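Local coordinates for capsid polyprotein VP90 (Turkey astrovirus 2, PDB 3TS3) that probably self-assembles into the icosahedral capsid of the virus, this chain being the globular P2 projection domain that forms the capsid spike, at residues Gly23-Thr28 and Thr113-Gln118; Ala38-Thr43 and Leu80-Thr85; Ala74-Ile79 and Thr171-Gly176; Gly147-Arg152 and Tyr186-Ser191. One frame throughout, in Å; residues are numbered along the deposited sequence. Where two conformers were deposited one is given.

Contact 1 (Gly23-Thr28 and Thr113-Gln118); sequences GERVST and TEPAIQ. With SO4 (sulfate ion), chain I.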
loop_
_atom_site.group_PDB
_atom_site.type_symbol
_atom_site.label_atom_id
_atom_site.label_comp_id
_atom_site.label_asym_id
_atom_site.label_seq_id
_atom_site.Cartn_x
_atom_site.Cartn_y
_atom_site.Cartn_z
ATOM N N GLY C 23 10.725 5.001 -20.640
ATOM C CA GLY C 23 11.334 6.193 -20.085
ATOM C C GLY C 23 10.589 7.471 -20.409
ATOM O O GLY C 23 11.064 8.550 -20.101
ATOM N N GLU C 24 9.431 7.345 -21.046
ATOM C CA GLU C 24 8.596 8.490 -21.402
ATOM C C GLU C 24 7.839 9.085 -20.218
ATOM O O GLU C 24 7.450 8.378 -19.310
ATOM C CB GLU C 24 7.611 8.100 -22.505
ATOM C CG GLU C 24 8.295 7.705 -23.792
ATOM C CD GLU C 24 7.470 6.758 -24.631
ATOM O OE1 GLU C 24 6.380 6.372 -24.197
ATOM O OE2 GLU C 24 7.928 6.396 -25.726
ATOM N N ARG C 25 7.613 10.390 -20.260
ATOM C CA ARG C 25 6.875 11.067 -19.205
ATOM C C ARG C 25 5.403 10.693 -19.237
ATOM O O ARG C 25 4.810 10.594 -20.298
ATOM C CB ARG C 25 7.002 12.585 -19.342
ATOM C CG ARG C 25 6.229 13.359 -18.284
ATOM C CD ARG C 25 6.457 14.864 -18.378
ATOM N NE ARG C 25 5.507 15.574 -17.535
ATOM C CZ ARG C 25 4.366 16.100 -17.960
ATOM N NH1 ARG C 25 4.029 16.022 -19.234
ATOM N NH2 ARG C 25 3.560 16.706 -17.108
ATOM N N VAL C 26 4.833 10.495 -18.059
ATOM C CA VAL C 26 3.406 10.292 -17.925
ATOM C C VAL C 26 2.912 11.518 -17.173
ATOM O O VAL C 26 3.362 11.793 -16.084
ATOM C CB VAL C 26 3.089 9.005 -17.143
ATOM C CG1 VAL C 26 1.588 8.884 -16.881
ATOM C CG2 VAL C 26 3.576 7.800 -17.924
ATOM N N SER C 27 1.995 12.264 -17.765
ATOM C CA SER C 27 1.537 13.492 -17.130
ATOM C C SER C 27 0.784 13.245 -15.835
ATOM O O SER C 27 0.066 12.272 -15.713
ATOM C CB SER C 27 0.658 14.307 -18.072
ATOM O OG SER C 27 0.160 15.445 -17.401
ATOM N N THR C 28 0.940 14.169 -14.894
ATOM C CA THR C 28 0.290 14.082 -13.591
ATOM C C THR C 28 -1.054 14.809 -13.538
ATOM O O THR C 28 -1.610 14.992 -12.476
ATOM C CB THR C 28 1.193 14.574 -12.442
ATOM O OG1 THR C 28 1.604 15.924 -12.677
ATOM C CG2 THR C 28 2.417 13.685 -12.313
ATOM N N THR C 113 6.071 22.730 -12.729
ATOM C CA THR C 113 5.424 22.569 -14.021
ATOM C C THR C 113 4.496 21.342 -14.067
ATOM O O THR C 113 3.555 21.313 -14.837
ATOM C CB THR C 113 6.407 22.630 -15.200
ATOM O OG1 THR C 113 7.148 21.416 -15.272
ATOM C CG2 THR C 113 7.355 23.798 -15.023
ATOM N N GLU C 114 4.753 20.335 -13.233
ATOM C CA GLU C 114 3.854 19.186 -13.181
ATOM C C GLU C 114 2.513 19.648 -12.629
ATOM O O GLU C 114 2.463 20.315 -11.611
ATOM C CB GLU C 114 4.410 18.088 -12.267
ATOM C CG GLU C 114 5.515 17.253 -12.859
ATOM C CD GLU C 114 5.046 16.316 -13.956
ATOM O OE1 GLU C 114 3.824 16.167 -14.159
ATOM O OE2 GLU C 114 5.923 15.722 -14.597
ATOM N N PRO C 115 1.427 19.239 -13.266
ATOM C CA PRO C 115 0.095 19.674 -12.850
ATOM C C PRO C 115 -0.219 19.263 -11.414
ATOM O O PRO C 115 -0.870 20.005 -10.701
ATOM C CB PRO C 115 -0.817 18.956 -13.837
ATOM C CG PRO C 115 0.005 18.877 -15.077
ATOM C CD PRO C 115 1.408 18.633 -14.608
ATOM N N ALA C 116 0.259 18.100 -10.999
ATOM C CA ALA C 116 0.005 17.617 -9.644
ATOM C C ALA C 116 0.605 18.498 -8.556
ATOM O O ALA C 116 0.077 18.578 -7.462
ATOM C CB ALA C 116 0.466 16.174 -9.470
ATOM N N ILE C 117 1.727 19.137 -8.854
ATOM C CA ILE C 117 2.451 19.854 -7.826
ATOM C C ILE C 117 2.110 21.328 -7.780
ATOM O O ILE C 117 2.204 22.025 -8.770
ATOM C CB ILE C 117 3.977 19.706 -7.991
ATOM C CG1 ILE C 117 4.367 18.238 -8.164
ATOM C CG2 ILE C 117 4.701 20.354 -6.813
ATOM C CD1 ILE C 117 5.826 18.056 -8.509
ATOM N N GLN C 118 1.750 21.786 -6.593
ATOM C CA GLN C 118 1.391 23.179 -6.380
ATOM C C GLN C 118 2.256 23.775 -5.277
ATOM O O GLN C 118 2.978 23.063 -4.599
ATOM C CB GLN C 118 -0.093 23.335 -6.043
ATOM C CG GLN C 118 -1.033 22.691 -7.047
ATOM C CD GLN C 118 -1.102 23.424 -8.375
ATOM O OE1 GLN C 118 -0.644 24.547 -8.504
ATOM N NE2 GLN C 118 -1.696 22.785 -9.362
HETATM S S SO4 I . 0.960 18.249 -19.327
HETATM O O1 SO4 I . 0.611 19.567 -19.865
HETATM O O2 SO4 I . 1.686 18.412 -18.076
HETATM O O3 SO4 I . -0.272 17.499 -19.105
HETATM O O4 SO4 I . 1.783 17.529 -20.298
HETATM O O HOH W 1 5.531 12.944 -14.713
#

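Contact 2 (Ala38-Thr43 and Leu80-Thr85); sequences AIPAAT and LDVTQT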
loop_
_atom_site.group_PDB
_atom_site.type_symbol
_atom_site.label_atom_id
_atom_site.label_comp_id
_atom_site.label_asym_id
_atom_site.label_seq_id
_atom_site.Cartn_x
_atom_site.Cartn_y
_atom_site.Cartn_z
ATOM N N ALA C 38 3.311 3.452 1.979
ATOM C CA ALA C 38 4.277 3.704 3.034
ATOM C C ALA C 38 3.898 3.024 4.342
ATOM O O ALA C 38 2.740 2.695 4.563
ATOM C CB ALA C 38 4.440 5.196 3.242
ATOM N N ILE C 39 4.878 2.934 5.235
ATOM C CA ILE C 39 4.608 2.784 6.661
ATOM C C ILE C 39 4.969 4.208 7.134
ATOM O O ILE C 39 6.134 4.554 7.210
ATOM C CB ILE C 39 5.542 1.806 7.380
ATOM C CG1 ILE C 39 5.460 0.411 6.763
ATOM C CG2 ILE C 39 5.218 1.782 8.862
ATOM C CD1 ILE C 39 4.105 -0.037 6.566
ATOM N N PRO C 40 3.973 5.015 7.448
ATOM C CA PRO C 40 4.253 6.367 7.931
ATOM C C PRO C 40 4.826 6.333 9.336
ATOM O O PRO C 40 4.637 5.373 10.054
ATOM C CB PRO C 40 2.873 7.040 7.951
ATOM C CG PRO C 40 1.974 6.133 7.159
ATOM C CD PRO C 40 2.528 4.759 7.374
ATOM N N ALA C 41 5.517 7.395 9.710
ATOM C CA ALA C 41 6.039 7.508 11.057
ATOM C C ALA C 41 5.328 8.653 11.760
ATOM O O ALA C 41 5.033 9.670 11.154
ATOM C CB ALA C 41 7.535 7.726 11.045
ATOM N N ALA C 42 5.042 8.444 13.036
ATOM C CA ALA C 42 4.348 9.428 13.851
ATOM C C ALA C 42 5.149 9.779 15.090
ATOM O O ALA C 42 5.918 8.976 15.591
ATOM C CB ALA C 42 2.981 8.907 14.265
ATOM N N THR C 43 4.916 10.987 15.583
ATOM C CA THR C 43 5.494 11.471 16.816
ATOM C C THR C 43 4.358 12.023 17.653
ATOM O O THR C 43 3.200 11.986 17.261
ATOM C CB THR C 43 6.525 12.583 16.616
ATOM O OG1 THR C 43 5.874 13.753 16.112
ATOM C CG2 THR C 43 7.621 12.143 15.667
ATOM N N LEU C 80 1.715 12.991 9.395
ATOM C CA LEU C 80 2.595 11.827 9.406
ATOM C C LEU C 80 3.761 11.980 8.432
ATOM O O LEU C 80 3.645 12.639 7.418
ATOM C CB LEU C 80 1.810 10.552 9.095
ATOM C CG LEU C 80 0.665 10.201 10.042
ATOM C CD1 LEU C 80 0.174 8.800 9.718
ATOM C CD2 LEU C 80 1.122 10.280 11.482
ATOM N N ASP C 81 4.881 11.354 8.768
ATOM C CA ASP C 81 6.093 11.432 7.966
ATOM C C ASP C 81 6.229 10.150 7.145
ATOM O O ASP C 81 6.246 9.069 7.696
ATOM C CB ASP C 81 7.285 11.576 8.920
ATOM C CG ASP C 81 8.624 11.553 8.214
ATOM O OD1 ASP C 81 8.688 11.839 7.019
ATOM O OD2 ASP C 81 9.617 11.260 8.897
ATOM N N VAL C 82 6.284 10.274 5.823
ATOM C CA VAL C 82 6.439 9.107 4.964
ATOM C C VAL C 82 7.814 9.055 4.302
ATOM O O VAL C 82 8.039 8.282 3.399
ATOM C CB VAL C 82 5.313 9.008 3.912
ATOM C CG1 VAL C 82 3.983 8.737 4.596
ATOM C CG2 VAL C 82 5.252 10.274 3.067
ATOM N N THR C 83 8.736 9.875 4.783
ATOM C CA THR C 83 10.041 9.970 4.150
ATOM C C THR C 83 10.881 8.695 4.138
ATOM O O THR C 83 11.470 8.355 3.128
ATOM C CB THR C 83 10.888 11.061 4.838
ATOM O OG1 THR C 83 10.107 12.251 4.988
ATOM C CG2 THR C 83 12.127 11.371 4.028
ATOM N N GLN C 84 10.979 8.010 5.266
ATOM C CA GLN C 84 11.833 6.833 5.309
ATOM C C GLN C 84 11.398 5.648 4.441
ATOM O O GLN C 84 12.207 5.077 3.729
ATOM C CB GLN C 84 12.041 6.366 6.756
ATOM C CG GLN C 84 13.037 5.212 6.874
ATOM C CD GLN C 84 13.481 4.956 8.291
ATOM O OE1 GLN C 84 12.692 4.998 9.214
ATOM N NE2 GLN C 84 14.755 4.674 8.459
ATOM N N THR C 85 10.130 5.263 4.540
ATOM C CA THR C 85 9.657 4.070 3.841
ATOM C C THR C 85 8.806 4.302 2.590
ATOM O O THR C 85 8.504 3.370 1.869
ATOM C CB THR C 85 8.883 3.153 4.798
ATOM O OG1 THR C 85 7.602 3.717 5.088
ATOM C CG2 THR C 85 9.658 2.988 6.090
HETATM O O HOH W 2 8.133 6.455 6.475
#

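Contact 3 (Ala74-Ile79 and Thr171-Gly176); sequences ASWWNI and TTEDPG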
loop_
_atom_site.group_PDB
_atom_site.type_symbol
_atom_site.label_atom_id
_atom_site.label_comp_id
_atom_site.label_asym_id
_atom_site.label_seq_id
_atom_site.Cartn_x
_atom_site.Cartn_y
_atom_site.Cartn_z
ATOM N N ALA C 74 -13.683 17.330 10.037
ATOM C CA ALA C 74 -13.195 16.277 10.920
ATOM C C ALA C 74 -12.709 16.811 12.263
ATOM O O ALA C 74 -12.458 17.992 12.400
ATOM C CB ALA C 74 -12.081 15.499 10.239
ATOM N N SER C 75 -12.587 15.926 13.244
ATOM C CA SER C 75 -12.050 16.282 14.557
ATOM C C SER C 75 -10.653 15.715 14.831
ATOM O O SER C 75 -10.019 16.087 15.800
ATOM C CB SER C 75 -13.004 15.836 15.670
ATOM O OG SER C 75 -14.211 16.579 15.662
ATOM N N TRP C 76 -10.198 14.784 13.999
ATOM C CA TRP C 76 -8.893 14.164 14.199
ATOM C C TRP C 76 -7.979 14.391 12.992
ATOM O O TRP C 76 -8.241 13.926 11.900
ATOM C CB TRP C 76 -9.059 12.675 14.513
ATOM C CG TRP C 76 -9.838 12.430 15.783
ATOM C CD1 TRP C 76 -11.178 12.198 15.894
ATOM C CD2 TRP C 76 -9.319 12.404 17.117
ATOM N NE1 TRP C 76 -11.523 12.034 17.209
ATOM C CE2 TRP C 76 -10.398 12.142 17.979
ATOM C CE3 TRP C 76 -8.044 12.568 17.667
ATOM C CZ2 TRP C 76 -10.244 12.052 19.352
ATOM C CZ3 TRP C 76 -7.896 12.472 19.035
ATOM C CH2 TRP C 76 -8.988 12.213 19.860
ATOM N N TRP C 77 -6.906 15.125 13.236
ATOM C CA TRP C 77 -5.996 15.569 12.202
ATOM C C TRP C 77 -4.635 14.937 12.406
ATOM O O TRP C 77 -4.144 14.866 13.510
ATOM C CB TRP C 77 -5.943 17.098 12.203
ATOM C CG TRP C 77 -7.296 17.641 11.907
ATOM C CD1 TRP C 77 -8.241 18.034 12.806
ATOM C CD2 TRP C 77 -7.890 17.781 10.613
ATOM N NE1 TRP C 77 -9.377 18.439 12.149
ATOM C CE2 TRP C 77 -9.184 18.294 10.801
ATOM C CE3 TRP C 77 -7.444 17.542 9.315
ATOM C CZ2 TRP C 77 -10.038 18.553 9.736
ATOM C CZ3 TRP C 77 -8.283 17.806 8.269
ATOM C CH2 TRP C 77 -9.564 18.311 8.480
ATOM N N ASN C 78 -4.069 14.433 11.326
ATOM C CA ASN C 78 -2.847 13.669 11.406
ATOM C C ASN C 78 -1.752 14.201 10.503
ATOM O O ASN C 78 -1.952 14.357 9.324
ATOM C CB ASN C 78 -3.169 12.220 11.045
ATOM C CG ASN C 78 -4.293 11.659 11.889
ATOM O OD1 ASN C 78 -4.072 11.217 12.996
ATOM N ND2 ASN C 78 -5.504 11.690 11.366
ATOM N N ILE C 79 -0.597 14.476 11.094
ATOM C CA ILE C 79 0.568 14.907 10.348
ATOM C C ILE C 79 1.582 13.772 10.463
ATOM O O ILE C 79 2.239 13.622 11.486
ATOM C CB ILE C 79 1.149 16.191 10.968
ATOM C CG1 ILE C 79 0.062 17.257 11.092
ATOM C CG2 ILE C 79 2.298 16.716 10.142
ATOM C CD1 ILE C 79 0.460 18.461 11.915
ATOM N N THR C 171 -8.966 11.587 10.234
ATOM C CA THR C 171 -9.596 10.307 10.495
ATOM C C THR C 171 -10.918 10.574 11.207
ATOM O O THR C 171 -11.089 11.612 11.827
ATOM C CB THR C 171 -8.727 9.356 11.358
ATOM O OG1 THR C 171 -8.278 10.030 12.534
ATOM C CG2 THR C 171 -7.526 8.868 10.578
ATOM N N THR C 172 -11.858 9.650 11.060
ATOM C CA THR C 172 -13.168 9.756 11.695
ATOM C C THR C 172 -13.103 9.639 13.215
ATOM O O THR C 172 -13.966 10.145 13.914
ATOM C CB THR C 172 -14.145 8.734 11.139
ATOM O OG1 THR C 172 -13.604 7.426 11.319
ATOM C CG2 THR C 172 -14.390 8.987 9.673
ATOM N N GLU C 173 -12.085 8.947 13.714
ATOM C CA GLU C 173 -11.937 8.696 15.142
ATOM C C GLU C 173 -10.471 8.762 15.552
ATOM O O GLU C 173 -9.581 8.833 14.707
ATOM C CB GLU C 173 -12.546 7.343 15.552
ATOM C CG GLU C 173 -14.030 7.159 15.205
ATOM C CD GLU C 173 -14.951 8.109 15.944
ATOM O OE1 GLU C 173 -14.526 8.737 16.926
ATOM O OE2 GLU C 173 -16.110 8.233 15.522
ATOM N N ASP C 174 -10.240 8.731 16.858
ATOM C CA ASP C 174 -8.902 8.829 17.428
ATOM C C ASP C 174 -8.060 7.680 16.876
ATOM O O ASP C 174 -8.451 6.535 16.982
ATOM C CB ASP C 174 -9.065 8.674 18.945
ATOM C CG ASP C 174 -7.779 8.861 19.724
ATOM O OD1 ASP C 174 -6.718 9.039 19.119
ATOM O OD2 ASP C 174 -7.851 8.840 20.967
ATOM N N PRO C 175 -6.914 8.000 16.280
ATOM C CA PRO C 175 -6.003 6.977 15.753
ATOM C C PRO C 175 -5.259 6.272 16.883
ATOM O O PRO C 175 -4.616 5.257 16.667
ATOM C CB PRO C 175 -5.041 7.780 14.876
ATOM C CG PRO C 175 -5.043 9.141 15.468
ATOM C CD PRO C 175 -6.453 9.360 15.957
ATOM N N GLY C 176 -5.369 6.829 18.081
ATOM C CA GLY C 176 -4.672 6.333 19.253
ATOM C C GLY C 176 -3.472 7.201 19.580
ATOM O O GLY C 176 -2.880 7.797 18.709
HETATM O O HOH W 3 -13.045 13.197 13.020
#

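Contact 4 (Gly147-Arg152 and Tyr186-Ser191); sequences GDTNGR and YFWNWS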
loop_
_atom_site.group_PDB
_atom_site.type_symbol
_atom_site.label_atom_id
_atom_site.label_comp_id
_atom_site.label_asym_id
_atom_site.label_seq_id
_atom_site.Cartn_x
_atom_site.Cartn_y
_atom_site.Cartn_z
ATOM N N GLY C 147 -5.989 11.490 -2.439
ATOM C CA GLY C 147 -7.139 10.892 -1.799
ATOM C C GLY C 147 -6.867 9.456 -1.440
ATOM O O GLY C 147 -6.109 8.775 -2.126
ATOM N N ASP C 148 -7.499 8.998 -0.369
ATOM C CA ASP C 148 -7.412 7.601 0.011
ATOM C C ASP C 148 -8.404 6.789 -0.816
ATOM O O ASP C 148 -9.105 7.330 -1.644
ATOM C CB ASP C 148 -7.539 7.383 1.525
ATOM C CG ASP C 148 -8.941 7.589 2.043
ATOM O OD1 ASP C 148 -9.868 7.645 1.232
ATOM O OD2 ASP C 148 -9.085 7.685 3.269
ATOM N N THR C 149 -8.436 5.488 -0.592
ATOM C CA THR C 149 -9.249 4.597 -1.401
ATOM C C THR C 149 -10.744 4.758 -1.169
ATOM O O THR C 149 -11.537 4.195 -1.893
ATOM C CB THR C 149 -8.798 3.139 -1.274
ATOM O OG1 THR C 149 -8.548 2.837 0.099
ATOM C CG2 THR C 149 -7.511 2.935 -2.075
ATOM N N ASN C 150 -11.108 5.530 -0.152
ATOM C CA ASN C 150 -12.509 5.852 0.112
ATOM C C ASN C 150 -12.904 7.198 -0.467
ATOM O O ASN C 150 -14.030 7.634 -0.295
ATOM C CB ASN C 150 -12.801 5.865 1.610
ATOM C CG ASN C 150 -12.685 4.507 2.240
ATOM O OD1 ASN C 150 -13.014 3.502 1.634
ATOM N ND2 ASN C 150 -12.213 4.479 3.473
ATOM N N GLY C 151 -11.978 7.854 -1.157
ATOM C CA GLY C 151 -12.247 9.186 -1.669
ATOM C C GLY C 151 -12.190 10.301 -0.633
ATOM O O GLY C 151 -12.813 11.333 -0.797
ATOM N N ARG C 152 -11.423 10.091 0.428
ATOM C CA ARG C 152 -11.262 11.112 1.453
ATOM C C ARG C 152 -10.035 11.926 1.086
ATOM O O ARG C 152 -8.918 11.428 1.115
ATOM C CB ARG C 152 -11.062 10.464 2.816
ATOM C CG ARG C 152 -11.166 11.432 3.975
ATOM C CD ARG C 152 -10.909 10.741 5.293
ATOM N NE ARG C 152 -11.244 11.593 6.430
ATOM C CZ ARG C 152 -12.446 11.676 6.982
ATOM N NH1 ARG C 152 -13.461 10.964 6.512
ATOM N NH2 ARG C 152 -12.631 12.486 8.008
ATOM N N TYR C 186 -4.040 3.135 1.047
ATOM C CA TYR C 186 -3.255 3.662 -0.052
ATOM C C TYR C 186 -3.769 5.061 -0.356
ATOM O O TYR C 186 -4.943 5.334 -0.196
ATOM C CB TYR C 186 -3.439 2.822 -1.319
ATOM C CG TYR C 186 -2.706 1.499 -1.381
ATOM C CD1 TYR C 186 -1.345 1.437 -1.610
ATOM C CD2 TYR C 186 -3.395 0.314 -1.256
ATOM C CE1 TYR C 186 -0.697 0.218 -1.692
ATOM C CE2 TYR C 186 -2.762 -0.894 -1.329
ATOM C CZ TYR C 186 -1.421 -0.942 -1.557
ATOM O OH TYR C 186 -0.816 -2.169 -1.635
ATOM N N PHE C 187 -2.885 5.923 -0.825
ATOM C CA PHE C 187 -3.256 7.257 -1.255
ATOM C C PHE C 187 -2.878 7.390 -2.715
ATOM O O PHE C 187 -1.823 6.939 -3.116
ATOM C CB PHE C 187 -2.569 8.335 -0.410
ATOM C CG PHE C 187 -3.220 8.555 0.921
ATOM C CD1 PHE C 187 -2.970 7.713 1.976
ATOM C CD2 PHE C 187 -4.100 9.598 1.104
ATOM C CE1 PHE C 187 -3.575 7.917 3.186
ATOM C CE2 PHE C 187 -4.706 9.795 2.310
ATOM C CZ PHE C 187 -4.442 8.966 3.351
ATOM N N TRP C 188 -3.759 8.000 -3.495
ATOM C CA TRP C 188 -3.542 8.195 -4.920
ATOM C C TRP C 188 -3.715 9.674 -5.280
ATOM O O TRP C 188 -4.485 10.376 -4.647
ATOM C CB TRP C 188 -4.544 7.357 -5.716
ATOM C CG TRP C 188 -4.340 5.866 -5.652
ATOM C CD1 TRP C 188 -4.760 5.021 -4.667
ATOM C CD2 TRP C 188 -3.707 5.051 -6.638
ATOM N NE1 TRP C 188 -4.412 3.731 -4.974
ATOM C CE2 TRP C 188 -3.771 3.723 -6.184
ATOM C CE3 TRP C 188 -3.096 5.313 -7.862
ATOM C CZ2 TRP C 188 -3.238 2.671 -6.898
ATOM C CZ3 TRP C 188 -2.577 4.268 -8.572
ATOM C CH2 TRP C 188 -2.646 2.963 -8.088
ATOM N N ASN C 189 -2.995 10.150 -6.290
ATOM C CA ASN C 189 -3.136 11.556 -6.654
ATOM C C ASN C 189 -4.540 11.880 -7.169
ATOM O O ASN C 189 -5.169 11.088 -7.844
ATOM C CB ASN C 189 -2.044 12.019 -7.621
ATOM C CG ASN C 189 -2.317 11.617 -9.048
ATOM O OD1 ASN C 189 -2.222 10.460 -9.400
ATOM N ND2 ASN C 189 -2.638 12.590 -9.881
ATOM N N TRP C 190 -5.033 13.045 -6.787
ATOM C CA TRP C 190 -6.389 13.455 -7.099
ATOM C C TRP C 190 -6.313 14.750 -7.895
ATOM O O TRP C 190 -5.852 15.765 -7.396
ATOM C CB TRP C 190 -7.097 13.644 -5.756
ATOM C CG TRP C 190 -8.508 14.144 -5.738
ATOM C CD1 TRP C 190 -9.077 15.055 -6.568
ATOM C CD2 TRP C 190 -9.511 13.792 -4.778
ATOM N NE1 TRP C 190 -10.382 15.273 -6.206
ATOM C CE2 TRP C 190 -10.671 14.515 -5.104
ATOM C CE3 TRP C 190 -9.540 12.932 -3.681
ATOM C CZ2 TRP C 190 -11.845 14.399 -4.376
ATOM C CZ3 TRP C 190 -10.708 12.818 -2.960
ATOM C CH2 TRP C 190 -11.841 13.551 -3.307
ATOM N N SER C 191 -6.781 14.698 -9.133
ATOM C CA SER C 191 -6.715 15.836 -10.041
ATOM C C SER C 191 -7.483 17.035 -9.500
ATOM O O SER C 191 -8.547 16.890 -8.942
ATOM C CB SER C 191 -7.296 15.437 -11.397
ATOM O OG SER C 191 -7.525 16.574 -12.195
HETATM O O HOH W 4 -6.278 1.229 0.552
#

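Contact 1 (Gly23-Thr28 and Thr113-Gln118)
Arg25 and Glu114 meet tip to tip in a salt bridge beside the type I beta turn from Glu114 to Ile117, which leads into strand 117-119 of the spike domain. The arginine grips the carboxylate side-on with two nitrogens. Arg25 NE donates to Glu114 OE2 at 3.0 Å, nearly straight at 171°. Arg25 NH2 reaches Glu114 OE1, also at 3.0 Å. Both nitrogens come from above the carboxylate plane, which is turned 39° from the guanidinium. The arginine chain is extended from CG to NE, and this carries the group across to the turn.

Hydroxyl bonds form a second group. Thr28 OG1 donates to Glu114 OE1 at 2.7 Å and accepts from Ala116 N at 3.1 Å. Thr28 OG1 lies between the backbone N and the carbonyl carbon, chi1 58°, where it reaches both partners. Glu114 OE1 takes two bonds, from Arg25 NH2 and Thr28 OG1, on opposite faces of its plane. This should favour the charged carboxylate. A water lies 2.8 Å from both Val26 O and Glu114 OE2.

Nonpolar contact is small but close. The CB atoms of Thr28 and Ala116 are 3.5 Å apart, tighter than usual. Phe34 of strand 34-37 packs on both residues. Pro115 CD lies at the guanidinium edge.

A sulfate, probably from the crystallisation liquor, lies at the edge formed by Arg25 NH1 and NH2. Arg25 NH1 donates to its O4 and Arg25 NH2 to its O2. Ser27 OG donates to the sulfate O3 at 2.7 Å.

Contact 2 (Ala38-Thr43 and Leu80-Thr85)
Ile39 O is gripped by Thr85 OG1 and by a water, where a loop pairs with the end of strand 76-81 through a single antiparallel beta bridge. The Thr85 OG1 to Ile39 O bond is 2.7 Å long. The hydroxyl approaches from above the carbonyl plane, 38° out of it. The water donates to Ile39 O and accepts from Thr85 N, so it ties the same two residues a second time.

The bridge is the hydrogen-bonded pair Ala41 and Asp81. Ala41 N donates to Asp81 O at 2.7 Å. The return bond, from Asp81 N to Ala41 O, is 2.9 Å and almost straight at 175°.

Apolar side chains pack beside the bridge. Leu80 divides its branches: Leu80 CD1 touches Pro40 CB, and Leu80 CD2 touches Ala42 CB at 3.6 Å. Val82 CG1, anti to the carbonyl carbon (chi1 -67°), meets Ala38 CB at 3.8 Å and lies next to Pro40 CB. Phe169 and Tyr165 of strand 164-171 pack on Leu80 and Val82 respectively.

The loop also faces the second subunit. Ala38 N bonds to Tyr186 OH of that subunit, and Pro40 and Ala42 make backbone bonds to it. An Asx turn begins at Asp81, at the end of the strand. Asp81 OD1 accepts from Thr83 N, 3.0 Å away, which makes the turn; Thr83 OG1 donates to the same OD1 on its syn lone pair.

Contact 3 (Ala74-Ile79 and Thr171-Gly176)
Trp76 lays its indole against the backbone of Glu173 and Asp174. Trp76 CB starts beside Thr171, 3.4 Å from Thr171 OG1. CG, anti to the carbonyl carbon (chi1 -62°), and CD1 then come to the carbonyl carbon of Glu173, with Trp76 CD1 to Glu173 C at 3.5 Å. NE1 and CE2 come near Asp174 N. Asp174 CA sits over the middle of the ring, on the same face as Glu173 C. Trp76 CE3 touches Pro175 CD at 4.0 Å. At the far end CZ2, CH2 and CZ3 meet the Asp174 side chain. Asp174 CB makes a CH-pi contact, 3.7 Å from the centroid of the Trp76 six-membered ring. The carboxylate is almost parallel to the indole, the planes being 4° apart.

The carboxylate is held in place from its own side. Asp174 OD1 accepts from Gly176 N in an Asx turn and forms a salt bridge with Arg47.

Trp76 O accepts from Thr171 N at 3.0 Å. Asn78 ND2 adds a weak bond to Thr171 OG1 besides its bond to Phe169 O. Asn78 OD1 bonds to Tyr179 OH and touches Pro175 CG. A water joins Ser75 N to Thr171 O.

The contact lies in the large antiparallel sheet, where strand 76-81 runs between strands 47-52 and 164-171. Arg47 and Asn49 of strand 47-52 pack on Trp76, while Trp77 packs on Leu131 of helix 129-135.

Contact 4 (Gly147-Arg152 and Tyr186-Ser191)
Gly147 and Trp188 form an antiparallel hydrogen-bonded pair between strands 142-148 and 187-189. Gly147 N donates to Trp188 O at 2.9 Å, and Trp188 N to Gly147 O at 2.8 Å. Two CA-H...O contacts add to the pairing, from Phe187 CA to Gly147 O and from Asp148 CA to Tyr186 O.

Aromatic rings pack around this pair. The Phe187 ring takes Asp148 CB over one face, 4.0 Å from its centroid. The Trp190 ring turns its edge to the glycines. Trp190 CE3 lies 3.7 Å from Gly147 CA, and Trp190 CZ3 lies 3.4 Å from Gly151 O, both partners in the ring plane. Gly147 has no side chain, and the Trp190 edge comes right up to its CA. Thr149 CG2 packs on Tyr186 CB, and a water joins Thr149 OG1 to Tyr186 N.

The next shell sets the turn. Asp148 to Gly151 is a type I beta turn, and Asp148 also makes an Asx turn. Asp148 OD1 accepts from Asn150 N at 2.8 Å and from Arg152 N at 3.0 Å, from opposite faces of the carboxylate plane. Asp148 CG lies between the backbone N and the carbonyl carbon (chi1 73°), a position from which OD1 makes both bonds.

Farther out, Trp190 stacks on Phe199 of helix 196-202, has a cation-pi contact with Arg153, and bonds through NE1 to Asp194 O. Tyr186 stacks on Tyr186 of the second subunit. Strand 187-189 runs between strands 142-148 and 34-37 in the sheet.

Overall arrangement
All four contacts reach the same large antiparallel sheet of the spike domain. Contacts 2 and 3 share strand 76-81, their centres about 16 Å apart. The centre of contact 4 lies about 9 Å from the chain centre, nearest of the four. Contact 4 touches contact 1 where Thr28 O packs on Asn189 ND2, and contact 3 where Arg152 packs on Ala74 and Thr172. Contacts 1 and 3 are farthest apart, about 31 Å between centres, on opposite sides of the chain centre. Contacts 2 and 4 do not touch, with nearest atoms about 6 Å apart, yet both meet the second subunit. The sulfate binds at contact 1, which the second subunit does not reach.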